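Local coordinates for probable oxidoreductase protein (Rhizobium etli, PDB 4FB5) that is a GFO/IDH/MocA-family protein that probably catalyses an oxidation-reduction reaction using a nicotinamide dinucleotide, at residues G29-G34 with D96-T101; A113-G118 with A139-S144; H162-V167 with W219-H224; V175-V180 with G264-L269. All coordinates share one frame; numbering follows the deposited sequence.

Contact 1 of 4, residues G29-G34 with D96-T101; sequences GLIGTG and DVVSVT
Val97 O receives the N-H of Gly29 at 2.8 Å, the first rung between two neighbouring parallel strands at the centre of the Rossmann sheet. The strand axes run 4.7 Å apart. Val98 follows: its CG1 meets CD1 of Ile31 on the face covered by helix 107-116, and its CA directs a C-H toward Gly29 O. That same oxygen takes the amide of Ser99, whose own carbonyl passes the ladder on to Ile31 N at 2.9 Å, with a nearly straight N-H...O angle of 177°. On the other face Ser99 CB packs against Leu30 CD2 at 3.8 Å, while the serine hydroxyl bonds to His40 and Trp44. Val100 lies alongside Ile31 with CG2 at 4.0 Å from its CD1. The ladder ends at Thr101, where the chain leaves the strand. Just beyond Ile31, Gly32 and Gly34 fit the glycine-rich turn of a Rossmann dinucleotide site, as in relatives. At the backbone angles of Gly32 (phi 93°) a side chain would press on the preceding carbonyl. In Thr101, chi1 of 66° sets OG1 between the backbone N and the carbonyl carbon, where hydroxyl and amide can both donate to Ile31 O: Thr101 N at 3.1 Å and Thr101 OG1 at 2.7 Å.

Contact 2 of 4, residues A113-G118 with A139-S144; sequences AALEAG and ATAERS
Leu115 and Ser144 bring the two backbones nearest, with their CA atoms 5.9 Å apart, where two consecutive helices of the Rossmann-fold domain both come to an end. The end of helix 107-116 fits a Schellman motif: Gly118, at positive phi (59°), is its C-prime residue, and Lys119 N turns back to Ala114 O. Helix 131-143 ends just before Ser144, the first residue to leave helical angles. The segments share no hydrogen bond, so the join is van der Waals packing, with 206 Å² buried in all. Leu115 carries it, its side chain directed at the other helix end and touching three residues there. Its CD1 branch reaches the methyl of Ala141 at 3.7 Å, its CB lies 3.6 Å from Thr140 CG2, and its CD2 branch rests on Ser144. Thr140 can offer that methyl because chi1 of -59° sets CG2 anti to the backbone N and leaves OG1 to bond to Arg136 O one turn back. Strand 120-123 receives Leu115 through Val121, which places the leucine between sheet and helix. At the exposed margin Glu116 OE2 stands near the plane and edge of the Arg143 guanidinium, but at 4.5 Å from NH2 it is too far for a salt bridge. Ser144 OG turns back to Thr140 O in a weak hydrogen bond of 2.8 Å, and Ser144 OG also lies 3.3 Å from Leu115 CB.

Contact 3 of 4, residues H162-V167 with W219-H224; sequences HIRKLV and WYLFGH
Packing between two helices, fastened by one side-chain-to-backbone hydrogen bond, brings Arg164 of helix 158-168 against Tyr220 and Leu221 at the C-terminal end of helix 206-221 in the GFO/IDH/MocA C-terminal domain. Both helices lie beside the strand 175-183 that separates them in sequence. Arg164 CG leaves anti to the backbone N (chi1 -153°), and a bend at chi3 carries the guanidinium to the helix end. There NH1 meets Tyr220 O at 3.0 Å, in the guanidinium plane, with an N-H...O angle of 161°. A carbonyl in the last turn of the helix thus receives a positively charged donor, an arrangement that would suit the helix dipole. Arg164 CD lies over one face of the Tyr220 ring, 3.5 Å from its centroid, a CH-pi contact; the guanidinium itself is too distant for more than a weak cation-pi attraction. An alanine in place of Tyr220 would keep the carbonyl but is likely to leave the arginine methylenes without the ring face they rest on, opening a gap beside them. Leu221 continues the apolar side, its CD2 reaching Arg164 CA at 3.5 Å and Ile163 CG2 at 4.0 Å. Farther along, Val167 approaches the Phe222 ring obliquely, CG1 to CE1 at 4.1 Å.

Contact 4 of 4, residues V175-V180 with G264-L269; sequences VNHVRV and GISAVL
His177 reaches across to Ser266 because its CG stands anti to the backbone N (chi1 -177°) and chi2 of 39° turns ND1 toward the neighbouring strand. ND1 donates to Ser266 O at 3.2 Å, coming from above the carbonyl plane, while Val178 N approaches the same oxygen at 2.9 Å, nearly along its C=O direction. One buried carbonyl thus accepts two N-H groups. At the ring edge, CE1 lies 4.0 Å from Val268 CG2. His177 NE2 in turn accepts Arg179 NE at 2.9 Å; the guanidinium goes on to salt bridges with Asp183 and Glu181 of the third subunit. A leucine in place of His177 would probably leave Ser266 O with one donor fewer and Arg179 NE without its acceptor, its guanidinium then held mainly by the carboxylates of the third subunit. Strands 175-183 and 266-272 are parallel neighbours in the large mixed sheet of the C-terminal domain, the directions of their short segments differing by 9°, and a classic beta bulge sets Asn176 and His177 both opposite Tyr287 on the next strand. Val178 O takes Val268 N at 2.8 Å. On the side that meets Phe222, just beyond helix 206-221, Val178 CG2 touches Ile265 CG2, and Ile265 CD1 packs on Val175 CG1 at 3.7 Å.

Contacts 1 and 2 belong to the nucleotide-binding-type domain, contacts 3 and 4 to the C-terminal domain. Helix 107-116 ties the first pair together: Val98 CG2 of contact 1 meets Ala114 CB of contact 2 at 4.1 Å, although their centres are 16 Å apart. Phe222 joins the second pair, whose centres lie 12 Å apart; its CD1 sits 3.6 Å from Ile265 CD1 and its CE2 is 3.8 Å from Val178 CG2. Their segments alternate along the chain. Between the pairs the closest approach is that of contacts 2 and 3, nearest atoms about 12 Å apart, with no touch. Of the four, contact 1 alone holds part of the probable dinucleotide-binding turn; contacts 3 and 4 instead reach neighbouring subunits, the second and the third respectively.

Contact 1 of 4, residues G29-G34 with D96-T101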
loop_
_atom_site.group_PDB
_atom_site.type_symbol
_atom_site.label_atom_id
_atom_site.label_comp_id
_atom_site.label_asym_id
_atom_site.label_seq_id
_atom_site.Cartn_x
_atom_site.Cartn_y
_atom_site.Cartn_z
ATOM N N GLY A 29 15.917 -7.145 39.437
ATOM C CA GLY A 29 17.325 -7.078 39.139
ATOM C C GLY A 29 17.493 -7.144 37.647
ATOM O O GLY A 29 16.925 -8.039 37.016
ATOM N N LEU A 30 18.243 -6.211 37.064
ATOM C CA LEU A 30 18.512 -6.275 35.628
ATOM C C LEU A 30 19.970 -6.519 35.379
ATOM O O LEU A 30 20.792 -5.858 35.968
ATOM C CB LEU A 30 18.135 -4.955 34.972
ATOM C CG LEU A 30 17.820 -4.798 33.476
ATOM C CD1 LEU A 30 18.339 -3.462 33.012
ATOM C CD2 LEU A 30 18.398 -5.881 32.614
ATOM N N ILE A 31 20.285 -7.452 34.487
ATOM C CA ILE A 31 21.672 -7.682 33.985
ATOM C C ILE A 31 21.755 -7.384 32.489
ATOM O O ILE A 31 20.952 -7.904 31.719
ATOM C CB ILE A 31 22.106 -9.137 34.185
ATOM C CG1 ILE A 31 21.590 -9.658 35.520
ATOM C CG2 ILE A 31 23.607 -9.261 34.168
ATOM C CD1 ILE A 31 21.365 -11.155 35.530
ATOM N N GLY A 32 22.728 -6.567 32.090
ATOM C CA GLY A 32 22.845 -6.079 30.704
ATOM C C GLY A 32 22.157 -4.725 30.509
ATOM O O GLY A 32 21.107 -4.465 31.116
ATOM N N THR A 33 22.744 -3.852 29.687
ATOM C CA THR A 33 22.233 -2.470 29.511
ATOM C C THR A 33 22.268 -1.984 28.080
ATOM O O THR A 33 21.895 -0.830 27.814
ATOM C CB THR A 33 22.972 -1.396 30.390
ATOM O OG1 THR A 33 24.367 -1.295 30.019
ATOM C CG2 THR A 33 22.833 -1.715 31.877
ATOM N N GLY A 34 22.747 -2.859 27.184
ATOM C CA GLY A 34 22.581 -2.701 25.747
ATOM C C GLY A 34 21.099 -2.572 25.432
ATOM O O GLY A 34 20.256 -2.552 26.345
ATOM N N ASP A 96 13.525 -10.020 43.564
ATOM C CA ASP A 96 12.629 -11.175 43.417
ATOM C C ASP A 96 12.699 -11.766 41.999
ATOM O O ASP A 96 12.557 -12.990 41.811
ATOM C CB ASP A 96 11.191 -10.761 43.728
ATOM C CG ASP A 96 11.094 -9.807 44.925
ATOM O OD1 ASP A 96 12.001 -9.849 45.785
ATOM O OD2 ASP A 96 10.118 -9.022 45.003
ATOM N N VAL A 97 12.948 -10.879 41.020
ATOM C CA VAL A 97 12.919 -11.173 39.565
ATOM C C VAL A 97 14.217 -10.778 38.899
ATOM O O VAL A 97 14.654 -9.645 39.036
ATOM C CB VAL A 97 11.834 -10.322 38.848
ATOM C CG1 VAL A 97 11.744 -10.700 37.390
ATOM C CG2 VAL A 97 10.482 -10.476 39.512
ATOM N N VAL A 98 14.813 -11.688 38.142
ATOM C CA VAL A 98 15.972 -11.301 37.326
ATOM C C VAL A 98 15.643 -11.145 35.830
ATOM O O VAL A 98 14.976 -11.990 35.241
ATOM C CB VAL A 98 17.187 -12.218 37.571
ATOM C CG1 VAL A 98 18.372 -11.744 36.787
ATOM C CG2 VAL A 98 17.536 -12.255 39.080
ATOM N N SER A 99 16.070 -10.020 35.257
ATOM C CA SER A 99 15.946 -9.729 33.830
ATOM C C SER A 99 17.292 -9.999 33.220
ATOM O O SER A 99 18.204 -9.192 33.367
ATOM C CB SER A 99 15.621 -8.246 33.597
ATOM O OG SER A 99 14.236 -7.969 33.447
ATOM N N VAL A 100 17.437 -11.119 32.537
ATOM C CA VAL A 100 18.694 -11.384 31.839
ATOM C C VAL A 100 18.587 -10.890 30.427
ATOM O O VAL A 100 17.691 -11.284 29.721
ATOM C CB VAL A 100 19.039 -12.871 31.791
ATOM C CG1 VAL A 100 20.383 -13.053 31.179
ATOM C CG2 VAL A 100 19.040 -13.455 33.191
ATOM N N THR A 101 19.491 -10.011 30.023
ATOM C CA THR A 101 19.439 -9.411 28.690
ATOM C C THR A 101 20.824 -9.283 28.171
ATOM O O THR A 101 21.086 -8.416 27.363
ATOM C CB THR A 101 18.891 -7.963 28.694
ATOM O OG1 THR A 101 19.797 -7.112 29.394
ATOM C CG2 THR A 101 17.553 -7.873 29.358
#

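Contact 2 of 4, residues A113-G118 with A139-S144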
loop_
_atom_site.group_PDB
_atom_site.type_symbol
_atom_site.label_atom_id
_atom_site.label_comp_id
_atom_site.label_asym_id
_atom_site.label_seq_id
_atom_site.Cartn_x
_atom_site.Cartn_y
_atom_site.Cartn_z
ATOM N N ALA A 113 21.890 -19.717 37.673
ATOM C CA ALA A 113 22.291 -19.195 38.959
ATOM C C ALA A 113 21.112 -18.434 39.546
ATOM O O ALA A 113 20.884 -18.470 40.746
ATOM C CB ALA A 113 23.489 -18.326 38.832
ATOM N N ALA A 114 20.331 -17.772 38.709
ATOM C CA ALA A 114 19.196 -17.013 39.210
ATOM C C ALA A 114 18.142 -17.938 39.792
ATOM O O ALA A 114 17.695 -17.758 40.927
ATOM C CB ALA A 114 18.601 -16.147 38.114
ATOM N N LEU A 115 17.754 -18.932 39.003
ATOM C CA LEU A 115 16.714 -19.859 39.407
ATOM C C LEU A 115 17.056 -20.567 40.710
ATOM O O LEU A 115 16.296 -20.487 41.683
ATOM C CB LEU A 115 16.426 -20.850 38.280
ATOM C CG LEU A 115 15.619 -20.227 37.127
ATOM C CD1 LEU A 115 15.690 -21.097 35.895
ATOM C CD2 LEU A 115 14.167 -19.966 37.509
ATOM N N GLU A 116 18.212 -21.232 40.715
ATOM C CA GLU A 116 18.806 -21.851 41.907
ATOM C C GLU A 116 18.764 -20.950 43.122
ATOM O O GLU A 116 18.461 -21.432 44.213
ATOM C CB GLU A 116 20.264 -22.252 41.649
ATOM C CG GLU A 116 20.424 -23.659 41.056
ATOM C CD GLU A 116 21.858 -23.956 40.579
ATOM O OE1 GLU A 116 22.718 -23.049 40.680
ATOM O OE2 GLU A 116 22.127 -25.090 40.096
ATOM N N ALA A 117 19.074 -19.661 42.951
ATOM C CA ALA A 117 18.979 -18.704 44.063
ATOM C C ALA A 117 17.554 -18.280 44.295
ATOM O O ALA A 117 17.305 -17.190 44.817
ATOM C CB ALA A 117 19.868 -17.494 43.851
ATOM N N GLY A 118 16.632 -19.156 43.878
ATOM C CA GLY A 118 15.181 -19.032 44.099
ATOM C C GLY A 118 14.483 -17.801 43.551
ATOM O O GLY A 118 13.665 -17.204 44.255
ATOM N N ALA A 139 15.321 -28.082 33.140
ATOM C CA ALA A 139 15.451 -28.971 34.281
ATOM C C ALA A 139 15.517 -28.098 35.509
ATOM O O ALA A 139 14.640 -28.215 36.390
ATOM C CB ALA A 139 16.674 -29.852 34.158
ATOM N N THR A 140 16.478 -27.168 35.551
ATOM C CA THR A 140 16.505 -26.256 36.677
ATOM C C THR A 140 15.109 -25.716 36.901
ATOM O O THR A 140 14.477 -26.092 37.878
ATOM C CB THR A 140 17.453 -25.095 36.526
ATOM O OG1 THR A 140 18.785 -25.576 36.326
ATOM C CG2 THR A 140 17.402 -24.235 37.761
ATOM N N ALA A 141 14.616 -24.891 35.977
ATOM C CA ALA A 141 13.397 -24.104 36.175
ATOM C C ALA A 141 12.208 -24.896 36.709
ATOM O O ALA A 141 11.539 -24.464 37.636
ATOM C CB ALA A 141 13.020 -23.401 34.865
ATOM N N GLU A 142 11.931 -26.027 36.065
ATOM C CA GLU A 142 10.940 -26.993 36.534
ATOM C C GLU A 142 11.207 -27.263 38.008
ATOM O O GLU A 142 10.346 -27.039 38.869
ATOM C CB GLU A 142 11.044 -28.298 35.729
ATOM C CG GLU A 142 10.071 -28.381 34.549
ATOM C CD GLU A 142 10.465 -29.436 33.489
ATOM O OE1 GLU A 142 11.627 -29.917 33.503
ATOM O OE2 GLU A 142 9.607 -29.769 32.619
ATOM N N ARG A 143 12.435 -27.712 38.275
ATOM C CA ARG A 143 12.917 -27.943 39.636
ATOM C C ARG A 143 12.816 -26.698 40.502
ATOM O O ARG A 143 12.427 -26.798 41.650
ATOM C CB ARG A 143 14.349 -28.465 39.623
ATOM C CG ARG A 143 14.851 -28.884 40.977
ATOM C CD ARG A 143 16.151 -29.645 40.867
ATOM N NE ARG A 143 17.259 -28.772 40.465
ATOM C CZ ARG A 143 17.899 -28.828 39.294
ATOM N NH1 ARG A 143 17.560 -29.727 38.358
ATOM N NH2 ARG A 143 18.896 -27.979 39.069
ATOM N N SER A 144 13.166 -25.544 39.944
ATOM C CA SER A 144 13.106 -24.287 40.681
ATOM C C SER A 144 11.720 -24.063 41.275
ATOM O O SER A 144 10.908 -24.985 41.347
ATOM C CB SER A 144 13.485 -23.115 39.773
ATOM O OG SER A 144 14.572 -23.453 38.930
#

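Contact 3 of 4, residues H162-V167 with W219-H224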
loop_
_atom_site.group_PDB
_atom_site.type_symbol
_atom_site.label_atom_id
_atom_site.label_comp_id
_atom_site.label_asym_id
_atom_site.label_seq_id
_atom_site.Cartn_x
_atom_site.Cartn_y
_atom_site.Cartn_z
ATOM N N HIS A 162 -5.567 -10.531 18.490
ATOM C CA HIS A 162 -6.760 -10.566 17.717
ATOM C C HIS A 162 -6.690 -11.527 16.567
ATOM O O HIS A 162 -7.701 -12.057 16.186
ATOM C CB HIS A 162 -7.139 -9.211 17.222
ATOM C CG HIS A 162 -8.583 -9.112 16.847
ATOM N ND1 HIS A 162 -9.601 -9.296 17.764
ATOM C CD2 HIS A 162 -9.183 -8.846 15.664
ATOM C CE1 HIS A 162 -10.765 -9.144 17.161
ATOM N NE2 HIS A 162 -10.539 -8.868 15.889
ATOM N N ILE A 163 -5.512 -11.761 15.990
ATOM C CA ILE A 163 -5.416 -12.781 14.948
ATOM C C ILE A 163 -5.747 -14.166 15.505
ATOM O O ILE A 163 -6.558 -14.908 14.921
ATOM C CB ILE A 163 -4.081 -12.752 14.198
ATOM C CG1 ILE A 163 -4.099 -11.512 13.287
ATOM C CG2 ILE A 163 -3.941 -13.983 13.323
ATOM C CD1 ILE A 163 -2.763 -11.001 12.721
ATOM N N ARG A 164 -5.154 -14.484 16.647
ATOM C CA ARG A 164 -5.392 -15.764 17.321
ATOM C C ARG A 164 -6.856 -15.978 17.579
ATOM O O ARG A 164 -7.366 -17.039 17.260
ATOM C CB ARG A 164 -4.698 -15.797 18.647
ATOM C CG ARG A 164 -4.347 -17.150 19.068
ATOM C CD ARG A 164 -3.601 -17.053 20.345
ATOM N NE ARG A 164 -4.435 -17.415 21.475
ATOM C CZ ARG A 164 -4.357 -18.590 22.088
ATOM N NH1 ARG A 164 -3.498 -19.515 21.677
ATOM N NH2 ARG A 164 -5.142 -18.838 23.106
ATOM N N LYS A 165 -7.519 -14.957 18.125
ATOM C CA LYS A 165 -8.942 -15.005 18.365
ATOM C C LYS A 165 -9.770 -15.274 17.089
ATOM O O LYS A 165 -10.554 -16.244 17.060
ATOM C CB LYS A 165 -9.423 -13.741 19.084
ATOM C CG LYS A 165 -10.929 -13.711 19.511
ATOM C CD LYS A 165 -11.247 -12.436 20.354
ATOM C CE LYS A 165 -12.725 -12.009 20.272
ATOM N NZ LYS A 165 -13.694 -13.112 20.699
ATOM N N LEU A 166 -9.618 -14.462 16.047
ATOM C CA LEU A 166 -10.321 -14.793 14.804
ATOM C C LEU A 166 -10.080 -16.246 14.338
ATOM O O LEU A 166 -11.023 -16.967 13.995
ATOM C CB LEU A 166 -9.944 -13.853 13.676
ATOM C CG LEU A 166 -10.065 -12.362 13.913
ATOM C CD1 LEU A 166 -9.558 -11.612 12.690
ATOM C CD2 LEU A 166 -11.478 -12.060 14.165
ATOM N N VAL A 167 -8.826 -16.676 14.331
ATOM C CA VAL A 167 -8.528 -18.039 13.912
ATOM C C VAL A 167 -9.236 -19.070 14.818
ATOM O O VAL A 167 -9.912 -19.997 14.302
ATOM C CB VAL A 167 -7.025 -18.337 13.877
ATOM C CG1 VAL A 167 -6.814 -19.749 13.508
ATOM C CG2 VAL A 167 -6.379 -17.481 12.874
ATOM N N TRP A 219 3.654 -20.818 17.138
ATOM C CA TRP A 219 3.416 -21.562 18.334
ATOM C C TRP A 219 2.174 -21.000 18.941
ATOM O O TRP A 219 1.201 -21.707 19.174
ATOM C CB TRP A 219 4.570 -21.439 19.327
ATOM C CG TRP A 219 4.169 -21.998 20.632
ATOM C CD1 TRP A 219 4.037 -23.328 20.940
ATOM C CD2 TRP A 219 3.733 -21.271 21.809
ATOM N NE1 TRP A 219 3.579 -23.480 22.240
ATOM C CE2 TRP A 219 3.403 -22.240 22.801
ATOM C CE3 TRP A 219 3.655 -19.910 22.145
ATOM C CZ2 TRP A 219 2.984 -21.884 24.099
ATOM C CZ3 TRP A 219 3.240 -19.558 23.443
ATOM C CH2 TRP A 219 2.895 -20.551 24.394
ATOM N N TYR A 220 2.222 -19.701 19.197
ATOM C CA TYR A 220 1.101 -18.929 19.754
ATOM C C TYR A 220 -0.214 -19.171 19.040
ATOM O O TYR A 220 -1.252 -19.335 19.676
ATOM C CB TYR A 220 1.431 -17.474 19.623
ATOM C CG TYR A 220 0.468 -16.572 20.291
ATOM C CD1 TYR A 220 0.262 -16.642 21.679
ATOM C CD2 TYR A 220 -0.217 -15.611 19.559
ATOM C CE1 TYR A 220 -0.635 -15.783 22.295
ATOM C CE2 TYR A 220 -1.106 -14.772 20.151
ATOM C CZ TYR A 220 -1.312 -14.848 21.516
ATOM O OH TYR A 220 -2.209 -13.991 22.099
ATOM N N LEU A 221 -0.152 -19.190 17.713
ATOM C CA LEU A 221 -1.327 -19.338 16.867
ATOM C C LEU A 221 -1.797 -20.802 16.684
ATOM O O LEU A 221 -3.009 -21.068 16.621
ATOM C CB LEU A 221 -1.029 -18.728 15.498
ATOM C CG LEU A 221 -0.977 -17.203 15.486
ATOM C CD1 LEU A 221 -0.505 -16.657 14.125
ATOM C CD2 LEU A 221 -2.333 -16.661 15.823
ATOM N N PHE A 222 -0.847 -21.736 16.589
ATOM C CA PHE A 222 -1.153 -23.088 16.177
ATOM C C PHE A 222 -0.573 -24.123 17.125
ATOM O O PHE A 222 -1.290 -24.754 17.903
ATOM C CB PHE A 222 -0.651 -23.318 14.745
ATOM C CG PHE A 222 -1.295 -22.398 13.728
ATOM C CD1 PHE A 222 -2.670 -22.442 13.513
ATOM C CD2 PHE A 222 -0.528 -21.449 13.036
ATOM C CE1 PHE A 222 -3.269 -21.583 12.596
ATOM C CE2 PHE A 222 -1.093 -20.580 12.127
ATOM C CZ PHE A 222 -2.466 -20.638 11.893
ATOM N N GLY A 223 0.731 -24.302 17.027
ATOM C CA GLY A 223 1.480 -25.005 18.010
ATOM C C GLY A 223 2.839 -25.277 17.419
ATOM O O GLY A 223 3.294 -24.554 16.511
ATOM N N HIS A 224 3.481 -26.312 17.954
ATOM C CA HIS A 224 4.849 -26.650 17.643
ATOM C C HIS A 224 5.059 -27.296 16.258
ATOM O O HIS A 224 4.114 -27.659 15.580
ATOM C CB HIS A 224 5.410 -27.504 18.768
ATOM C CG HIS A 224 5.782 -26.721 19.988
ATOM N ND1 HIS A 224 6.794 -25.783 19.993
ATOM C CD2 HIS A 224 5.288 -26.747 21.250
ATOM C CE1 HIS A 224 6.904 -25.254 21.199
ATOM N NE2 HIS A 224 6.007 -25.831 21.986
#

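Contact 4 of 4, residues V175-V180 with G264-L269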
loop_
_atom_site.group_PDB
_atom_site.type_symbol
_atom_site.label_atom_id
_atom_site.label_comp_id
_atom_site.label_asym_id
_atom_site.label_seq_id
_atom_site.Cartn_x
_atom_site.Cartn_y
_atom_site.Cartn_z
ATOM N N VAL A 175 -7.474 -23.824 8.829
ATOM C CA VAL A 175 -6.234 -23.343 8.245
ATOM C C VAL A 175 -5.580 -24.499 7.513
ATOM O O VAL A 175 -5.424 -25.523 8.115
ATOM C CB VAL A 175 -5.336 -22.770 9.346
ATOM C CG1 VAL A 175 -3.968 -22.430 8.821
ATOM C CG2 VAL A 175 -6.013 -21.514 9.956
ATOM N N ASN A 176 -5.295 -24.334 6.213
ATOM C CA ASN A 176 -4.651 -25.318 5.359
ATOM C C ASN A 176 -3.148 -24.967 5.242
ATOM O O ASN A 176 -2.305 -25.853 5.393
ATOM C CB ASN A 176 -5.137 -25.275 3.885
ATOM C CG ASN A 176 -6.633 -25.038 3.714
ATOM O OD1 ASN A 176 -7.477 -25.798 4.236
ATOM N ND2 ASN A 176 -6.990 -24.027 2.915
ATOM N N HIS A 177 -2.834 -23.698 4.922
ATOM C CA HIS A 177 -1.492 -23.256 4.551
ATOM C C HIS A 177 -1.022 -22.008 5.294
ATOM O O HIS A 177 -1.791 -21.086 5.564
ATOM C CB HIS A 177 -1.500 -22.953 3.081
ATOM C CG HIS A 177 -0.176 -22.564 2.526
ATOM N ND1 HIS A 177 1.000 -23.158 2.915
ATOM C CD2 HIS A 177 0.156 -21.682 1.552
ATOM C CE1 HIS A 177 2.003 -22.643 2.226
ATOM N NE2 HIS A 177 1.517 -21.750 1.386
ATOM N N VAL A 178 0.248 -21.954 5.623
ATOM C CA VAL A 178 0.754 -20.773 6.312
ATOM C C VAL A 178 2.129 -20.396 5.825
ATOM O O VAL A 178 2.971 -21.248 5.753
ATOM C CB VAL A 178 0.827 -20.976 7.822
ATOM C CG1 VAL A 178 1.514 -19.782 8.474
ATOM C CG2 VAL A 178 -0.554 -21.202 8.383
ATOM N N ARG A 179 2.325 -19.110 5.523
ATOM C CA ARG A 179 3.602 -18.523 5.087
ATOM C C ARG A 179 4.119 -17.539 6.122
ATOM O O ARG A 179 3.332 -16.764 6.652
ATOM C CB ARG A 179 3.377 -17.776 3.788
ATOM C CG ARG A 179 3.274 -18.730 2.669
ATOM C CD ARG A 179 2.709 -18.085 1.448
ATOM N NE ARG A 179 2.157 -19.032 0.473
ATOM C CZ ARG A 179 1.622 -18.663 -0.692
ATOM N NH1 ARG A 179 1.566 -17.370 -1.001
ATOM N NH2 ARG A 179 1.109 -19.559 -1.554
ATOM N N VAL A 180 5.428 -17.506 6.382
ATOM C CA VAL A 180 5.981 -16.582 7.418
ATOM C C VAL A 180 7.364 -16.080 7.097
ATOM O O VAL A 180 8.231 -16.887 6.912
ATOM C CB VAL A 180 6.067 -17.275 8.773
ATOM C CG1 VAL A 180 6.592 -16.340 9.778
ATOM C CG2 VAL A 180 4.724 -17.600 9.186
ATOM N N GLY A 264 -1.290 -31.303 11.054
ATOM C CA GLY A 264 -0.900 -31.365 9.636
ATOM C C GLY A 264 -0.895 -30.081 8.769
ATOM O O GLY A 264 -0.785 -30.197 7.549
ATOM N N ILE A 265 -0.969 -28.882 9.376
ATOM C CA ILE A 265 -0.871 -27.614 8.629
ATOM C C ILE A 265 0.458 -27.439 7.923
ATOM O O ILE A 265 1.520 -27.628 8.491
ATOM C CB ILE A 265 -1.003 -26.392 9.506
ATOM C CG1 ILE A 265 -2.416 -26.214 10.014
ATOM C CG2 ILE A 265 -0.683 -25.161 8.705
ATOM C CD1 ILE A 265 -2.480 -25.064 11.004
ATOM N N SER A 266 0.383 -27.056 6.666
ATOM C CA SER A 266 1.550 -26.974 5.857
ATOM C C SER A 266 2.070 -25.537 5.902
ATOM O O SER A 266 1.309 -24.600 5.715
ATOM C CB SER A 266 1.174 -27.399 4.466
ATOM O OG SER A 266 1.768 -26.544 3.511
ATOM N N ALA A 267 3.358 -25.355 6.181
ATOM C CA ALA A 267 3.865 -24.025 6.478
ATOM C C ALA A 267 5.197 -23.791 5.790
ATOM O O ALA A 267 5.954 -24.712 5.611
ATOM C CB ALA A 267 3.953 -23.816 7.991
ATOM N N VAL A 268 5.439 -22.585 5.311
ATOM C CA VAL A 268 6.741 -22.213 4.774
ATOM C C VAL A 268 7.273 -21.131 5.664
ATOM O O VAL A 268 6.525 -20.229 6.018
ATOM C CB VAL A 268 6.660 -21.692 3.355
ATOM C CG1 VAL A 268 8.044 -21.434 2.797
ATOM C CG2 VAL A 268 5.966 -22.710 2.477
ATOM N N LEU A 269 8.539 -21.256 6.049
ATOM C CA LEU A 269 9.285 -20.245 6.832
ATOM C C LEU A 269 10.538 -19.768 6.054
ATOM O O LEU A 269 11.275 -20.551 5.470
ATOM C CB LEU A 269 9.696 -20.792 8.182
ATOM C CG LEU A 269 10.179 -19.822 9.258
ATOM C CD1 LEU A 269 9.741 -20.359 10.602
ATOM C CD2 LEU A 269 11.695 -19.530 9.243
#